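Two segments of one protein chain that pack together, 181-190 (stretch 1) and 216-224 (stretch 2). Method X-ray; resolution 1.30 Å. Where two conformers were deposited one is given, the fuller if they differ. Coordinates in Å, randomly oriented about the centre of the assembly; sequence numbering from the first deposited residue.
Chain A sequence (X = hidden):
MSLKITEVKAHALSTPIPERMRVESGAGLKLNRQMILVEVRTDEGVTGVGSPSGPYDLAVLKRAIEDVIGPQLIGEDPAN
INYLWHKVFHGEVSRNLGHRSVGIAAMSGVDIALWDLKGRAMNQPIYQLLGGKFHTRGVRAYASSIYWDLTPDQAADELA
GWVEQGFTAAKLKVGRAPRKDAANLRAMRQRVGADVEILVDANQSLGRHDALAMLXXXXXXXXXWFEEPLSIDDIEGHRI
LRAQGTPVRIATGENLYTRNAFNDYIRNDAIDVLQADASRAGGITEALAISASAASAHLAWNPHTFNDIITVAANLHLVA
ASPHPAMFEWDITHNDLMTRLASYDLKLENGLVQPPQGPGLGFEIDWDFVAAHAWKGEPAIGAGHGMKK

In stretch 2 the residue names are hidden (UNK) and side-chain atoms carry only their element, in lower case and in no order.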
# COMPACT_ATOMS: atom_id res chain seq x y z
N ASP A 181 -13.99 -2.62 -28.27
CA ASP A 181 -13.76 -3.82 -27.48
C ASP A 181 -14.81 -4.87 -27.82
O ASP A 181 -14.50 -6.04 -28.01
CB ASP A 181 -13.82 -3.52 -25.98
CG ASP A 181 -12.72 -2.57 -25.52
OD1 ASP A 181 -11.61 -2.59 -26.09
OD2 ASP A 181 -12.97 -1.81 -24.56
N ALA A 182 -16.07 -4.43 -27.88
CA ALA A 182 -17.17 -5.34 -28.20
C ALA A 182 -17.01 -5.92 -29.59
O ALA A 182 -17.22 -7.11 -29.81
CB ALA A 182 -18.52 -4.63 -28.07
N ALA A 183 -16.64 -5.08 -30.55
CA ALA A 183 -16.48 -5.56 -31.92
C ALA A 183 -15.34 -6.57 -32.00
O ALA A 183 -15.45 -7.58 -32.69
CB ALA A 183 -16.24 -4.39 -32.87
N ASN A 184 -14.26 -6.31 -31.27
CA ASN A 184 -13.14 -7.24 -31.22
C ASN A 184 -13.56 -8.60 -30.67
O ASN A 184 -13.25 -9.64 -31.23
CB ASN A 184 -12.00 -6.67 -30.36
CG ASN A 184 -11.32 -5.50 -31.01
OD1 ASN A 184 -11.62 -5.14 -32.15
ND2 ASN A 184 -10.36 -4.91 -30.30
N LEU A 185 -14.28 -8.57 -29.55
CA LEU A 185 -14.75 -9.81 -28.92
C LEU A 185 -15.67 -10.60 -29.83
O LEU A 185 -15.57 -11.82 -29.93
CB LEU A 185 -15.48 -9.51 -27.61
CG LEU A 185 -14.60 -9.22 -26.41
CD1 LEU A 185 -15.48 -8.71 -25.28
CD2 LEU A 185 -13.83 -10.46 -25.98
N ARG A 186 -16.60 -9.91 -30.48
CA ARG A 186 -17.52 -10.59 -31.38
C ARG A 186 -16.75 -11.26 -32.52
O ARG A 186 -17.04 -12.40 -32.88
CB ARG A 186 -18.60 -9.65 -31.91
CG ARG A 186 -19.58 -9.18 -30.83
CD ARG A 186 -20.76 -8.45 -31.44
NE ARG A 186 -21.41 -7.56 -30.48
CZ ARG A 186 -21.19 -6.24 -30.42
NH1 ARG A 186 -20.34 -5.68 -31.26
NH2 ARG A 186 -21.82 -5.50 -29.52
N ALA A 187 -15.76 -10.57 -33.08
CA ALA A 187 -14.98 -11.14 -34.17
C ALA A 187 -14.14 -12.32 -33.69
O ALA A 187 -14.02 -13.34 -34.37
CB ALA A 187 -14.08 -10.08 -34.80
N MET A 188 -13.55 -12.18 -32.50
CA MET A 188 -12.77 -13.25 -31.90
C MET A 188 -13.58 -14.53 -31.70
O MET A 188 -13.15 -15.61 -32.08
CB MET A 188 -12.15 -12.79 -30.58
CG MET A 188 -11.01 -11.78 -30.77
SD MET A 188 -10.66 -10.85 -29.26
CE MET A 188 -10.01 -12.14 -28.22
N ARG A 189 -14.76 -14.39 -31.10
CA ARG A 189 -15.60 -15.55 -30.84
C ARG A 189 -16.04 -16.23 -32.14
O ARG A 189 -16.03 -17.46 -32.24
CB ARG A 189 -16.82 -15.16 -30.00
CG ARG A 189 -17.83 -16.27 -29.81
CD ARG A 189 -17.23 -17.48 -29.11
NE ARG A 189 -16.97 -17.19 -27.70
CZ ARG A 189 -16.05 -17.81 -26.96
NH1 ARG A 189 -15.29 -18.77 -27.49
NH2 ARG A 189 -15.91 -17.48 -25.69
N GLN A 190 -16.41 -15.43 -33.13
CA GLN A 190 -16.82 -15.98 -34.41
C GLN A 190 -15.69 -16.77 -35.06
O GLN A 190 -15.90 -17.83 -35.65
CB GLN A 190 -17.30 -14.87 -35.34
CG GLN A 190 -17.84 -15.38 -36.67
CD GLN A 190 -18.46 -14.28 -37.50
OE1 GLN A 190 -17.97 -13.15 -37.52
NE2 GLN A 190 -19.55 -14.61 -38.20
N UNK A 216 -22.82 -7.36 -20.28
CA UNK A 216 -23.84 -7.93 -21.17
C UNK A 216 -23.22 -8.52 -22.43
O UNK A 216 -23.60 -9.60 -22.89
c UNK A 216 -28.44 -3.93 -19.79
n UNK A 216 -29.33 -3.75 -18.84
n UNK A 216 -27.60 -4.96 -19.74
c UNK A 216 -24.88 -6.87 -21.55
c UNK A 216 -25.81 -6.49 -20.40
n UNK A 216 -28.36 -3.06 -20.79
c UNK A 216 -26.59 -5.24 -20.75
N UNK A 217 -22.27 -7.78 -23.00
CA UNK A 217 -21.52 -8.22 -24.18
C UNK A 217 -20.72 -9.48 -23.86
O UNK A 217 -20.74 -10.45 -24.62
c UNK A 217 -21.28 -5.83 -25.00
c UNK A 217 -20.53 -7.13 -24.65
c UNK A 217 -19.69 -7.62 -25.84
c UNK A 217 -22.28 -5.99 -26.12
N UNK A 218 -20.01 -9.45 -22.74
CA UNK A 218 -19.16 -10.58 -22.34
C UNK A 218 -20.00 -11.83 -22.17
O UNK A 218 -19.59 -12.94 -22.52
c UNK A 218 -16.79 -8.70 -22.22
c UNK A 218 -17.64 -8.96 -20.99
c UNK A 218 -16.79 -8.94 -19.72
c UNK A 218 -18.40 -10.29 -21.05
N UNK A 219 -21.20 -11.66 -21.63
CA UNK A 219 -22.13 -12.77 -21.43
C UNK A 219 -22.54 -13.33 -22.80
O UNK A 219 -22.45 -14.54 -23.04
o UNK A 219 -25.27 -12.92 -19.51
o UNK A 219 -24.06 -14.50 -20.41
c UNK A 219 -23.32 -12.23 -20.63
c UNK A 219 -24.28 -13.30 -20.16
N UNK A 220 -22.94 -12.45 -23.71
CA UNK A 220 -23.31 -12.85 -25.06
C UNK A 220 -22.19 -13.65 -25.73
O UNK A 220 -22.45 -14.65 -26.42
c UNK A 220 -23.85 -11.80 -27.36
c UNK A 220 -23.80 -10.49 -28.13
c UNK A 220 -23.62 -11.59 -25.87
o UNK A 220 -24.25 -9.46 -27.59
o UNK A 220 -23.30 -10.48 -29.28
N UNK A 221 -20.94 -13.22 -25.52
CA UNK A 221 -19.77 -13.86 -26.13
C UNK A 221 -19.26 -15.06 -25.34
O UNK A 221 -18.27 -15.68 -25.72
c UNK A 221 -18.64 -12.84 -26.34
N UNK A 222 -19.91 -15.37 -24.23
CA UNK A 222 -19.53 -16.51 -23.43
C UNK A 222 -18.14 -16.41 -22.82
O UNK A 222 -17.44 -17.41 -22.66
N UNK A 223 -17.75 -15.20 -22.44
CA UNK A 223 -16.42 -15.00 -21.87
C UNK A 223 -16.23 -15.69 -20.52
O UNK A 223 -17.15 -15.76 -19.70
c UNK A 223 -16.10 -13.51 -21.74
s UNK A 223 -15.95 -12.68 -23.32
N UNK A 224 -15.02 -16.18 -20.28
CA UNK A 224 -14.71 -16.91 -19.06
C UNK A 224 -14.68 -16.00 -17.82
O UNK A 224 -15.25 -16.34 -16.77
c UNK A 224 -13.03 -18.60 -18.13
c UNK A 224 -12.41 -20.40 -16.09
c UNK A 224 -13.22 -20.80 -17.14
c UNK A 224 -13.36 -17.62 -19.23
o UNK A 224 -12.11 -21.29 -15.07
c UNK A 224 -11.91 -19.13 -16.05
c UNK A 224 -12.21 -18.24 -17.06
c UNK A 224 -13.52 -19.91 -18.16
O HOH W 1 -14.84 -18.18 -22.96

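Position 216 carries three carbons, a nitrogen, then a carbon bearing two more nitrogens, a guanidinium on an extended chain that stays out of reach of stretch 1. It is Arg 216.

Position 217 has four carbons, forked at the first, with one arm two carbons long. The one-carbon arm lies 3.9 Å from Ala 182 CB, and the end of the longer arm reaches 3.5 Å from Arg 186 NH2. The pattern is isoleucine. Ile 217 points its CA-to-CB bond toward the first helix; Ala 182 CA and Ile 217 CA are 6.6 Å apart.

At position 218 four carbons fork at the second, and one terminal carbon sits a tight 3.3 Å from Leu 185 CD1. This is Leu 218; its CA-to-CB bond runs sideways, but the end of the chain comes nearer.

Position 219 shows two carbons, the second with two oxygens, and makes no contact with stretch 1: Asp 219.

Position 220 adds one carbon before its two oxygens. One oxygen approaches the edge of the Arg 186 guanidinium, 3.7 Å from Arg 186 NE. Hence Glu 220, whose OE2 makes a long salt bridge there.

Position 221 has a lone side-chain carbon, no closer than 4.7 Å to stretch 1, while its backbone O meets Arg 189. It is Ala 221; its CA-to-CB bond points toward stretch 1, and Ala 221 CA and Arg 189 CA are 6.5 Å apart.

Position 222 has no side-chain atoms; its backbone O lies 3.4 Å from Arg 189 NH2. It is Gly 222. Its phi of 64° favours glycine, and it ends the helix in a Schellman motif: its N bonds back to Asp 219 O, while the N of position 223 bonds to Leu 218 O.

Position 223 bears one carbon and one sulfur, the sulfur 4.1 Å from Leu 185 CD2: Cys 223.

Position 224 has a carbon and a six-carbon ring bearing one oxygen, without contact to stretch 1. In Tyr 224 the CA-to-CB bond runs sideways and the side chain's end leads away.

The contact joins two nearly parallel helices, 5° apart in direction with axes 10.3 Å apart at closest. An alanine occurs at both points of CA register, while Leu 185 touches Ile 217, Leu 218 and Cys 223. Beyond this apolar patch, Ala 221 O accepts from Arg 189 NE at 2.8 Å and from Arg 189 NH2 at 3.0 Å. A water O accepts from Arg 189 NH2 (3.0 Å) and lies 2.7 Å from Gly 222 O, within reach as a donor. The rule is apolar packing along the helices and a guanidinium at the terminus.

Stretch 2 (216-224) RILDEAGCY
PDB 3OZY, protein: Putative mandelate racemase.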